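Local coordinates for protein putative metal-sulfur cluster biosynthesis proteins YuaD (Bacillus subtilis, PDB 1ORU) that is of unknown function but carries a MOSC domain, a family generally associated with binding of molybdenum and pyridoxal phosphate, at residues I17-T20 / T25-M28; A52-F57 / T61-R66; C77-L82 / L158-I163; G112-F117 / I166-G171. All coordinates share one frame; numbering follows the deposited sequence.

Contact 1 (I17-T20 / T25-M28); sequences IADT and TKQM
Ile-17 and Lys-26 form an antiparallel hydrogen-bonded pair, their CA atoms 5.4 Å apart. Ile-17 N donates to Lys-26 O at 3.0 Å, and Lys-26 N returns the bond to Ile-17 O at 2.9 Å. Beyond this pair the chain leaves the sheet, and Ala-18 comes close to Thr-25 without a backbone bond. Both side chains of the pair lie on the same face, where beta-branched Ile-17 sends its CG2 methyl to within 3.7 Å of CG of Met-28, present here as selenomethionine. Lys-26 serves at the exposed border, its aliphatic chain passing Asp-19 at about a right angle. CD lies against OD1 of Asp-19, and the bend at chi3 (60°) brings CE to 3.2 Å from that oxygen; NZ makes a rather long salt bridge of 3.5 Å with the same OD1. Ala-18 and Thr-25 are buried, and small groups suit them: CB of Ala-18 meets CG2 of Thr-25 at 3.9 Å, while OG1 of Thr-25 bonds to Ala-96 O. Asp-41 accepts from Ala-18 N. The contact thus joins the end of strand 5-17 to strand 26-28, and a further backbone bond between Met-28 and Leu-15 extends the pairing along the same sheet.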
loop_
_atom_site.group_PDB
_atom_site.type_symbol
_atom_site.label_atom_id
_atom_site.label_comp_id
_atom_site.label_asym_id
_atom_site.label_seq_id
_atom_site.Cartn_x
_atom_site.Cartn_y
_atom_site.Cartn_z
ATOM N N ILE A 17 22.231 -4.647 -1.235
ATOM C CA ILE A 17 21.538 -5.800 -0.685
ATOM C C ILE A 17 22.022 -6.117 0.726
ATOM O O ILE A 17 23.181 -5.868 1.064
ATOM C CB ILE A 17 21.754 -7.051 -1.562
ATOM C CG1 ILE A 17 20.816 -8.174 -1.113
ATOM C CG2 ILE A 17 23.204 -7.514 -1.459
ATOM C CD1 ILE A 17 20.885 -9.416 -1.983
ATOM N N ALA A 18 21.119 -6.648 1.545
ATOM C CA ALA A 18 21.442 -7.051 2.912
ATOM C C ALA A 18 21.489 -8.572 2.821
ATOM O O ALA A 18 20.469 -9.237 2.994
ATOM C CB ALA A 18 20.342 -6.604 3.872
ATOM N N ASP A 19 22.668 -9.119 2.531
ATOM C CA ASP A 19 22.817 -10.562 2.367
ATOM C C ASP A 19 23.090 -11.345 3.647
ATOM O O ASP A 19 23.228 -12.569 3.613
ATOM C CB ASP A 19 23.903 -10.861 1.325
ATOM C CG ASP A 19 25.268 -10.339 1.731
ATOM O OD1 ASP A 19 25.386 -9.137 2.052
ATOM O OD2 ASP A 19 26.227 -11.137 1.721
ATOM N N THR A 20 23.170 -10.642 4.771
ATOM C CA THR A 20 23.388 -11.288 6.061
ATOM C C THR A 20 22.332 -10.773 7.029
ATOM O O THR A 20 21.359 -10.134 6.614
ATOM C CB THR A 20 24.788 -10.971 6.634
ATOM O OG1 THR A 20 24.871 -9.582 6.986
ATOM C CG2 THR A 20 25.854 -11.287 5.608
ATOM N N THR A 25 23.439 -2.509 4.290
ATOM C CA THR A 25 23.541 -3.131 2.980
ATOM C C THR A 25 24.884 -2.926 2.290
ATOM O O THR A 25 25.687 -2.089 2.713
ATOM C CB THR A 25 22.412 -2.603 2.079
ATOM O OG1 THR A 25 22.465 -1.170 2.037
ATOM C CG2 THR A 25 21.060 -3.019 2.642
ATOM N N LYS A 26 25.129 -3.711 1.240
ATOM C CA LYS A 26 26.366 -3.594 0.473
ATOM C C LYS A 26 26.028 -3.373 -0.997
ATOM O O LYS A 26 25.123 -4.009 -1.547
ATOM C CB LYS A 26 27.260 -4.828 0.651
ATOM C CG LYS A 26 26.652 -6.145 0.240
ATOM C CD LYS A 26 27.631 -7.284 0.500
ATOM C CE LYS A 26 28.005 -7.372 1.976
ATOM N NZ LYS A 26 28.878 -8.539 2.260
ATOM N N GLN A 27 26.758 -2.461 -1.626
ATOM C CA GLN A 27 26.502 -2.111 -3.012
ATOM C C GLN A 27 26.694 -3.245 -4.014
ATOM O O GLN A 27 27.625 -4.053 -3.904
ATOM C CB GLN A 27 27.348 -0.895 -3.404
ATOM C CG GLN A 27 26.934 -0.264 -4.724
ATOM C CD GLN A 27 27.498 1.133 -4.913
ATOM O OE1 GLN A 27 28.432 1.540 -4.217
ATOM N NE2 GLN A 27 26.939 1.871 -5.865
HETATM N N MSE A 28 25.785 -3.293 -4.982
HETATM C CA MSE A 28 25.781 -4.298 -6.036
HETATM C C MSE A 28 25.640 -3.586 -7.373
HETATM O O MSE A 28 25.108 -2.475 -7.441
HETATM C CB MSE A 28 24.579 -5.236 -5.870
HETATM C CG MSE A 28 24.529 -6.010 -4.571
HETATM SE SE MSE A 28 25.910 -7.355 -4.474
HETATM C CE MSE A 28 25.149 -8.661 -5.679
#

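Contact 2 (A52-F57 / T61-R66); sequences AREPMF and TEIFNR
Phe-57 and Glu-54 pack against Ile-63 in a buried side-chain contact of the MOSC domain, where the loop after strand 47-49 packs back on strand 62-64, the two strands forming a small antiparallel sheet. A type I beta turn from Glu-54 to Phe-57, with Phe-57 N bonded to Glu-54 O at 3.2 Å, folds the loop so that both residues look toward the second strand. No hydrogen bond crosses the contact; a CH-pi interaction and aliphatic packing hold it.

Glu-54 is an acid in a buried place, and its methylenes and its carboxylate do different work. The chain, bent at chi2 (86°), lays CB, CG and CD along the CD1 methyl of Ile-63, CG coming to 3.7 Å from it, while OE1 accepts from Gly-51 N and OE2 forms a salt bridge with Lys-48. Thr-61 adds its CB at 4.2 Å from CB of Phe-57, its hydroxyl being bonded to Ser-58 O. The second subunit closes over this region, with its Glu-168 packing on Phe-57 and its Arg-169 on Thr-61.

A flat aromatic suits this place, because both its faces are used. Met-56 CG lies over one, toward the rim, with Glu-54 CB at the edge in the ring plane. Over the opposite face stands the branch methyl CG2 of Ile-63, 3.8 Å from the ring centroid and only 4° off the normal.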
loop_
_atom_site.group_PDB
_atom_site.type_symbol
_atom_site.label_atom_id
_atom_site.label_comp_id
_atom_site.label_asym_id
_atom_site.label_seq_id
_atom_site.Cartn_x
_atom_site.Cartn_y
_atom_site.Cartn_z
ATOM N N ALA A 52 7.966 -3.025 16.094
ATOM C CA ALA A 52 7.616 -1.673 16.502
ATOM C C ALA A 52 6.945 -0.864 15.392
ATOM O O ALA A 52 6.198 0.074 15.670
ATOM C CB ALA A 52 8.864 -0.951 16.995
ATOM N N ARG A 53 7.207 -1.223 14.138
ATOM C CA ARG A 53 6.613 -0.506 13.014
ATOM C C ARG A 53 5.149 -0.874 12.805
ATOM O O ARG A 53 4.392 -0.112 12.205
ATOM C CB ARG A 53 7.404 -0.774 11.737
ATOM C CG ARG A 53 8.799 -0.182 11.759
ATOM C CD ARG A 53 9.556 -0.539 10.504
ATOM N NE ARG A 53 10.918 -0.012 10.509
ATOM C CZ ARG A 53 11.218 1.279 10.447
ATOM N NH1 ARG A 53 10.253 2.190 10.375
ATOM N NH2 ARG A 53 12.487 1.662 10.451
ATOM N N GLU A 54 4.754 -2.045 13.294
ATOM C CA GLU A 54 3.369 -2.495 13.174
ATOM C C GLU A 54 2.861 -2.767 14.590
ATOM O O GLU A 54 2.602 -3.910 14.957
ATOM C CB GLU A 54 3.286 -3.776 12.334
ATOM C CG GLU A 54 3.994 -3.714 10.985
ATOM C CD GLU A 54 5.474 -4.066 11.071
ATOM O OE1 GLU A 54 5.927 -4.524 12.143
ATOM O OE2 GLU A 54 6.185 -3.900 10.057
ATOM N N PRO A 55 2.704 -1.704 15.398
ATOM C CA PRO A 55 2.241 -1.782 16.786
ATOM C C PRO A 55 0.846 -2.353 17.038
ATOM O O PRO A 55 0.532 -2.713 18.169
ATOM C CB PRO A 55 2.376 -0.340 17.270
ATOM C CG PRO A 55 2.068 0.443 16.050
ATOM C CD PRO A 55 2.853 -0.296 14.983
HETATM N N MSE A 56 0.015 -2.441 16.002
HETATM C CA MSE A 56 -1.333 -2.985 16.177
HETATM C C MSE A 56 -1.330 -4.513 16.247
HETATM O O MSE A 56 -2.365 -5.137 16.489
HETATM C CB MSE A 56 -2.263 -2.522 15.046
HETATM C CG MSE A 56 -1.895 -3.011 13.655
HETATM SE SE MSE A 56 -0.395 -2.075 12.841
HETATM C CE MSE A 56 -1.143 -0.301 12.833
ATOM N N PHE A 57 -0.167 -5.112 16.021
ATOM C CA PHE A 57 -0.028 -6.562 16.081
ATOM C C PHE A 57 0.891 -6.911 17.240
ATOM O O PHE A 57 1.722 -6.101 17.643
ATOM C CB PHE A 57 0.599 -7.103 14.794
ATOM C CG PHE A 57 -0.223 -6.855 13.569
ATOM C CD1 PHE A 57 -1.389 -7.582 13.341
ATOM C CD2 PHE A 57 0.161 -5.890 12.643
ATOM C CE1 PHE A 57 -2.160 -7.351 12.208
ATOM C CE2 PHE A 57 -0.603 -5.647 11.502
ATOM C CZ PHE A 57 -1.768 -6.382 11.283
ATOM N N THR A 61 4.169 -11.519 15.504
ATOM C CA THR A 61 3.044 -12.037 14.730
ATOM C C THR A 61 3.407 -12.060 13.249
ATOM O O THR A 61 3.944 -11.085 12.734
ATOM C CB THR A 61 1.790 -11.144 14.898
ATOM O OG1 THR A 61 1.439 -11.063 16.285
ATOM C CG2 THR A 61 0.609 -11.720 14.111
ATOM N N GLU A 62 3.118 -13.163 12.565
ATOM C CA GLU A 62 3.420 -13.242 11.140
ATOM C C GLU A 62 2.384 -12.448 10.351
ATOM O O GLU A 62 1.180 -12.694 10.458
ATOM C CB GLU A 62 3.433 -14.693 10.650
ATOM C CG GLU A 62 3.814 -14.817 9.178
ATOM C CD GLU A 62 3.983 -16.254 8.720
ATOM O OE1 GLU A 62 3.006 -17.025 8.777
ATOM O OE2 GLU A 62 5.102 -16.614 8.296
ATOM N N ILE A 63 2.868 -11.488 9.569
ATOM C CA ILE A 63 2.007 -10.639 8.758
ATOM C C ILE A 63 2.604 -10.496 7.368
ATOM O O ILE A 63 3.746 -10.890 7.124
ATOM C CB ILE A 63 1.867 -9.218 9.361
ATOM C CG1 ILE A 63 3.247 -8.565 9.488
ATOM C CG2 ILE A 63 1.162 -9.284 10.713
ATOM C CD1 ILE A 63 3.223 -7.181 10.098
ATOM N N PHE A 64 1.822 -9.930 6.458
ATOM C CA PHE A 64 2.276 -9.719 5.095
ATOM C C PHE A 64 3.485 -8.780 5.111
ATOM O O PHE A 64 3.524 -7.832 5.893
ATOM C CB PHE A 64 1.161 -9.087 4.262
ATOM C CG PHE A 64 1.600 -8.681 2.896
ATOM C CD1 PHE A 64 1.870 -9.642 1.927
ATOM C CD2 PHE A 64 1.787 -7.339 2.587
ATOM C CE1 PHE A 64 2.325 -9.273 0.663
ATOM C CE2 PHE A 64 2.242 -6.956 1.325
ATOM C CZ PHE A 64 2.511 -7.928 0.363
ATOM N N ASN A 65 4.458 -9.039 4.241
ATOM C CA ASN A 65 5.656 -8.204 4.173
ATOM C C ASN A 65 5.469 -7.012 3.239
ATOM O O ASN A 65 5.679 -7.095 2.028
ATOM C CB ASN A 65 6.859 -9.040 3.735
ATOM C CG ASN A 65 8.129 -8.214 3.611
ATOM O OD1 ASN A 65 8.258 -7.154 4.226
ATOM N ND2 ASN A 65 9.075 -8.702 2.821
ATOM N N ARG A 66 5.085 -5.896 3.837
ATOM C CA ARG A 66 4.827 -4.649 3.136
ATOM C C ARG A 66 6.102 -3.855 2.833
ATOM O O ARG A 66 6.154 -3.083 1.877
ATOM C CB ARG A 66 3.898 -3.816 4.007
ATOM C CG ARG A 66 3.516 -2.486 3.451
ATOM C CD ARG A 66 2.904 -1.637 4.546
ATOM N NE ARG A 66 2.254 -0.464 3.984
ATOM C CZ ARG A 66 2.116 0.694 4.617
ATOM N NH1 ARG A 66 2.593 0.837 5.846
ATOM N NH2 ARG A 66 1.490 1.702 4.022
#

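Contact 3 (C77-L82 / L158-I163); sequences CNEIAL and LGIRGI
Arg-161 NH2 donates to Leu-94 O, tying down the loop whose Ile-160 packs on Ile-80 and Glu-79 of helix 74-84. No hydrogen bond joins the two segments themselves, and what meets across the contact is mostly aliphatic. Ile-80 and Ile-160 slide past each other in opposite directions: the tip of Ile-160, CD1, rests on the flank of Ile-80, 3.6 Å from CG1, and CD1 of Ile-80 in turn reaches 3.5 Å from the carbonyl O of Ile-160. With CG1 of Ile-160 set between its own backbone N and carbonyl carbon (chi1 56°), the chain is directed at the helix. The bond from Ala-81 N to Cys-77 O, 3.0 Å long, secures the helical turn that presents Glu-79 and Ile-80.

The second branch of Ile-160 serves Glu-79. Its CG2 methyl lies 3.9 Å from OE2, and the two side chains cross at about a right angle, the extended acid running past the isoleucine. With an alanine here the carboxylate and CG are gone, and the CG2 methyl of Ile-160 would probably lose its packing against this acid.

Two glycines suit the backbone of the loop. Gly-159 and Gly-162 both have positive phi, and a CB on either would press on the carbonyl O of the preceding residue. Phe-153 of helix 149-156 also packs on Ile-80. The chemistry implies a helix-to-loop joint held by isoleucine shape rather than by directed bonds, with Glu-79 placing its charge at the partly exposed margin.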
loop_
_atom_site.group_PDB
_atom_site.type_symbol
_atom_site.label_atom_id
_atom_site.label_comp_id
_atom_site.label_asym_id
_atom_site.label_seq_id
_atom_site.Cartn_x
_atom_site.Cartn_y
_atom_site.Cartn_z
ATOM N N CYS A 77 19.474 12.412 1.839
ATOM C CA CYS A 77 20.534 11.916 2.716
ATOM C C CYS A 77 21.501 13.050 3.027
ATOM O O CYS A 77 21.997 13.154 4.147
ATOM C CB CYS A 77 21.296 10.759 2.065
ATOM S SG CYS A 77 20.416 9.182 2.091
ATOM N N ASN A 78 21.773 13.891 2.030
ATOM C CA ASN A 78 22.667 15.031 2.222
ATOM C C ASN A 78 21.997 15.996 3.190
ATOM O O ASN A 78 22.658 16.640 4.017
ATOM C CB ASN A 78 22.930 15.743 0.891
ATOM C CG ASN A 78 23.845 14.951 -0.028
ATOM O OD1 ASN A 78 24.045 15.317 -1.189
ATOM N ND2 ASN A 78 24.411 13.866 0.488
ATOM N N GLU A 79 20.676 16.090 3.085
ATOM C CA GLU A 79 19.907 16.971 3.948
ATOM C C GLU A 79 20.028 16.506 5.395
ATOM O O GLU A 79 20.208 17.322 6.300
ATOM C CB GLU A 79 18.439 16.980 3.522
ATOM C CG GLU A 79 17.729 18.280 3.833
ATOM C CD GLU A 79 16.276 18.270 3.404
ATOM O OE1 GLU A 79 15.974 17.715 2.322
ATOM O OE2 GLU A 79 15.437 18.828 4.146
ATOM N N ILE A 80 19.933 15.198 5.612
ATOM C CA ILE A 80 20.058 14.643 6.953
ATOM C C ILE A 80 21.461 14.963 7.478
ATOM O O ILE A 80 21.616 15.418 8.615
ATOM C CB ILE A 80 19.852 13.103 6.954
ATOM C CG1 ILE A 80 18.407 12.766 6.568
ATOM C CG2 ILE A 80 20.182 12.528 8.328
ATOM C CD1 ILE A 80 18.127 11.261 6.453
ATOM N N ALA A 81 22.474 14.732 6.642
ATOM C CA ALA A 81 23.863 14.989 7.025
ATOM C C ALA A 81 24.031 16.411 7.545
ATOM O O ALA A 81 24.604 16.625 8.613
ATOM C CB ALA A 81 24.797 14.751 5.837
ATOM N N LEU A 82 23.528 17.382 6.791
ATOM C CA LEU A 82 23.627 18.777 7.199
ATOM C C LEU A 82 22.952 19.033 8.540
ATOM O O LEU A 82 23.528 19.673 9.418
ATOM C CB LEU A 82 23.009 19.693 6.141
ATOM C CG LEU A 82 23.949 20.238 5.066
ATOM C CD1 LEU A 82 24.571 19.099 4.277
ATOM C CD2 LEU A 82 23.165 21.163 4.153
ATOM N N LEU A 158 13.226 12.622 10.296
ATOM C CA LEU A 158 11.778 12.575 10.122
ATOM C C LEU A 158 11.353 13.418 8.924
ATOM O O LEU A 158 11.695 14.598 8.830
ATOM C CB LEU A 158 11.071 13.082 11.381
ATOM C CG LEU A 158 9.540 13.027 11.330
ATOM C CD1 LEU A 158 9.088 11.583 11.187
ATOM C CD2 LEU A 158 8.960 13.643 12.594
ATOM N N GLY A 159 10.615 12.798 8.005
ATOM C CA GLY A 159 10.145 13.502 6.826
ATOM C C GLY A 159 11.102 13.497 5.648
ATOM O O GLY A 159 10.752 13.978 4.570
ATOM N N ILE A 160 12.309 12.972 5.846
ATOM C CA ILE A 160 13.306 12.912 4.781
ATOM C C ILE A 160 14.127 11.634 4.872
ATOM O O ILE A 160 15.288 11.603 4.469
ATOM C CB ILE A 160 14.287 14.124 4.825
ATOM C CG1 ILE A 160 14.959 14.213 6.199
ATOM C CG2 ILE A 160 13.547 15.410 4.503
ATOM C CD1 ILE A 160 15.955 15.378 6.323
ATOM N N ARG A 161 13.526 10.569 5.387
ATOM C CA ARG A 161 14.257 9.320 5.526
ATOM C C ARG A 161 13.940 8.315 4.417
ATOM O O ARG A 161 14.403 7.177 4.455
ATOM C CB ARG A 161 13.987 8.707 6.905
ATOM C CG ARG A 161 14.931 7.570 7.280
ATOM C CD ARG A 161 14.146 6.319 7.592
ATOM N NE ARG A 161 14.985 5.172 7.935
ATOM C CZ ARG A 161 15.753 4.502 7.080
ATOM N NH1 ARG A 161 15.815 4.856 5.797
ATOM N NH2 ARG A 161 16.440 3.450 7.505
ATOM N N GLY A 162 13.159 8.733 3.425
ATOM C CA GLY A 162 12.840 7.833 2.327
ATOM C C GLY A 162 11.520 7.086 2.440
ATOM O O GLY A 162 10.713 7.346 3.333
ATOM N N ILE A 163 11.322 6.129 1.536
ATOM C CA ILE A 163 10.095 5.344 1.481
ATOM C C ILE A 163 10.360 3.846 1.396
ATOM O O ILE A 163 11.502 3.404 1.224
ATOM C CB ILE A 163 9.269 5.733 0.235
ATOM C CG1 ILE A 163 10.067 5.389 -1.037
ATOM C CG2 ILE A 163 8.945 7.222 0.269
ATOM C CD1 ILE A 163 9.379 5.741 -2.351
#

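Contact 4 (G112-F117 / I166-G171); sequences GSRIIF and IVERPG. With SO4 (sulfate ion), chain F.
Arg-114 reaches Glu-168 with the whole length of its side chain. Just beyond CB, CG already lies 3.1 Å from OE1 of Glu-168; the bend at chi2 (73°) then carries CD and the guanidinium along the acid, with CD 3.4 Å from the same oxygen. NE donates to OE1 at 2.6 Å, and NH2 donates to OE2 at 2.8 Å with an N-H...O angle of 161°. The grip is side-on, one nitrogen to each oxygen, and each oxygen uses its syn lone pair. Guanidinium and carboxylate planes are 11° apart, nearly coplanar, as suits a bidentate salt bridge. The last nitrogen, NH1, makes a weak bond of 2.9 Å to Gly-112 O. The acid stands at a classic beta bulge of the MOSC sheet, where Glu-168 and Arg-169 both face Ala-122 of strand 122-128. Both partners are buried, so a leucine in place of Arg-114 would probably leave the Glu-168 carboxylate without its countercharge and free to turn. Glu-54 of the second subunit also packs on Arg-114. From the bulge, extended Arg-169 leaves in a different direction and its NH2 donates to sulfate O1 at 3.1 Å; this ion, probably from the crystallisation liquor, also bonds to Glu-62 N of the second subunit.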
loop_
_atom_site.group_PDB
_atom_site.type_symbol
_atom_site.label_atom_id
_atom_site.label_comp_id
_atom_site.label_asym_id
_atom_site.label_seq_id
_atom_site.Cartn_x
_atom_site.Cartn_y
_atom_site.Cartn_z
ATOM N N GLY A 112 0.782 4.491 -3.649
ATOM C CA GLY A 112 0.064 4.295 -4.897
ATOM C C GLY A 112 0.901 4.724 -6.090
ATOM O O GLY A 112 0.594 4.381 -7.233
ATOM N N SER A 113 1.950 5.502 -5.829
ATOM C CA SER A 113 2.846 5.946 -6.889
ATOM C C SER A 113 3.656 4.731 -7.328
ATOM O O SER A 113 3.808 3.774 -6.572
ATOM C CB SER A 113 3.806 7.029 -6.379
ATOM O OG SER A 113 3.114 8.204 -5.983
ATOM N N ARG A 114 4.174 4.774 -8.548
ATOM C CA ARG A 114 4.984 3.688 -9.087
ATOM C C ARG A 114 6.334 4.201 -9.554
ATOM O O ARG A 114 6.441 5.334 -10.027
ATOM C CB ARG A 114 4.290 3.046 -10.292
ATOM C CG ARG A 114 3.401 1.875 -9.979
ATOM C CD ARG A 114 2.114 2.284 -9.298
ATOM N NE ARG A 114 1.186 1.160 -9.322
ATOM C CZ ARG A 114 -0.127 1.265 -9.179
ATOM N NH1 ARG A 114 -0.688 2.457 -8.989
ATOM N NH2 ARG A 114 -0.885 0.176 -9.254
ATOM N N ILE A 115 7.360 3.367 -9.401
ATOM C CA ILE A 115 8.716 3.670 -9.860
ATOM C C ILE A 115 9.065 2.511 -10.791
ATOM O O ILE A 115 9.169 1.357 -10.355
ATOM C CB ILE A 115 9.735 3.709 -8.703
ATOM C CG1 ILE A 115 9.376 4.841 -7.738
ATOM C CG2 ILE A 115 11.145 3.915 -9.264
ATOM C CD1 ILE A 115 10.264 4.910 -6.508
ATOM N N ILE A 116 9.250 2.819 -12.071
ATOM C CA ILE A 116 9.526 1.796 -13.069
ATOM C C ILE A 116 10.915 1.899 -13.690
ATOM O O ILE A 116 11.371 2.987 -14.052
ATOM C CB ILE A 116 8.448 1.851 -14.171
ATOM C CG1 ILE A 116 7.062 1.735 -13.526
ATOM C CG2 ILE A 116 8.662 0.731 -15.186
ATOM C CD1 ILE A 116 5.916 1.693 -14.522
ATOM N N PHE A 117 11.576 0.751 -13.803
ATOM C CA PHE A 117 12.922 0.646 -14.354
ATOM C C PHE A 117 12.890 0.246 -15.837
ATOM O O PHE A 117 11.866 -0.212 -16.337
ATOM C CB PHE A 117 13.717 -0.370 -13.525
ATOM C CG PHE A 117 14.024 0.097 -12.123
ATOM C CD1 PHE A 117 15.302 0.524 -11.781
ATOM C CD2 PHE A 117 13.035 0.103 -11.141
ATOM C CE1 PHE A 117 15.596 0.950 -10.471
ATOM C CE2 PHE A 117 13.317 0.526 -9.835
ATOM C CZ PHE A 117 14.601 0.950 -9.502
ATOM N N ILE A 166 6.670 -2.212 -2.342
ATOM C CA ILE A 166 6.382 -3.619 -2.591
ATOM C C ILE A 166 6.783 -3.791 -4.055
ATOM O O ILE A 166 6.700 -2.832 -4.824
ATOM C CB ILE A 166 4.868 -3.911 -2.453
ATOM C CG1 ILE A 166 4.505 -4.086 -0.978
ATOM C CG2 ILE A 166 4.483 -5.129 -3.281
ATOM C CD1 ILE A 166 2.992 -4.153 -0.743
ATOM N N VAL A 167 7.249 -4.977 -4.443
ATOM C CA VAL A 167 7.600 -5.206 -5.846
ATOM C C VAL A 167 6.283 -5.485 -6.578
ATOM O O VAL A 167 5.605 -6.478 -6.290
ATOM C CB VAL A 167 8.548 -6.424 -6.023
ATOM C CG1 VAL A 167 8.768 -6.710 -7.508
ATOM C CG2 VAL A 167 9.891 -6.145 -5.348
ATOM N N GLU A 168 5.917 -4.605 -7.508
ATOM C CA GLU A 168 4.678 -4.756 -8.264
ATOM C C GLU A 168 4.886 -5.575 -9.539
ATOM O O GLU A 168 3.971 -6.246 -10.005
ATOM C CB GLU A 168 4.084 -3.376 -8.592
ATOM C CG GLU A 168 2.706 -3.425 -9.273
ATOM C CD GLU A 168 1.971 -2.084 -9.246
ATOM O OE1 GLU A 168 2.643 -1.036 -9.123
ATOM O OE2 GLU A 168 0.720 -2.084 -9.359
ATOM N N ARG A 169 6.082 -5.500 -10.114
ATOM C CA ARG A 169 6.401 -6.281 -11.305
ATOM C C ARG A 169 7.867 -6.682 -11.252
ATOM O O ARG A 169 8.750 -5.839 -11.066
ATOM C CB ARG A 169 6.135 -5.507 -12.599
ATOM C CG ARG A 169 6.156 -6.438 -13.816
ATOM C CD ARG A 169 6.040 -5.717 -15.138
ATOM N NE ARG A 169 5.951 -6.665 -16.249
ATOM C CZ ARG A 169 6.018 -6.325 -17.535
ATOM N NH1 ARG A 169 6.184 -5.053 -17.886
ATOM N NH2 ARG A 169 5.911 -7.258 -18.476
ATOM N N PRO A 170 8.150 -7.983 -11.412
ATOM C CA PRO A 170 9.523 -8.494 -11.372
ATOM C C PRO A 170 10.397 -7.994 -12.518
ATOM O O PRO A 170 9.895 -7.609 -13.577
ATOM C CB PRO A 170 9.328 -10.013 -11.418
ATOM C CG PRO A 170 7.944 -10.206 -10.851
ATOM C CD PRO A 170 7.193 -9.096 -11.532
ATOM N N GLY A 171 11.707 -8.010 -12.294
ATOM C CA GLY A 171 12.643 -7.568 -13.310
ATOM C C GLY A 171 13.985 -7.203 -12.711
ATOM O O GLY A 171 14.098 -7.003 -11.500
HETATM S S SO4 F . 3.269 -10.672 -18.858
HETATM O O1 SO4 F . 4.599 -10.057 -18.611
HETATM O O2 SO4 F . 3.403 -12.139 -18.989
HETATM O O3 SO4 F . 2.394 -10.372 -17.706
HETATM O O4 SO4 F . 2.648 -10.123 -20.092
#

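How the contacts relate
Contacts 2 and 4 are the pair that touch within the chain: Arg-66 O lies 3.4 Å from Ile-166 CG1, and Phe-64 CE2 is 3.6 Å from Ile-166 CD1. Both also meet the second subunit, so the 52-57/61-66 region of one copy faces the strand 163-169 bulge of the other. Contacts 3 and 4 adjoin in sequence through 158-163 and 166-171, yet their centres are about 22 Å apart on opposite sides of the chain's centre. Contact 1 reaches the same curled sheet as contact 4, at about 20 Å between centres. A sulfate, probably from the crystallisation liquor, lies about 5 Å from the side chain of Glu-54 in contact 2, and Arg-53 also binds a sulfate; such ions may mark an anion-accepting pocket.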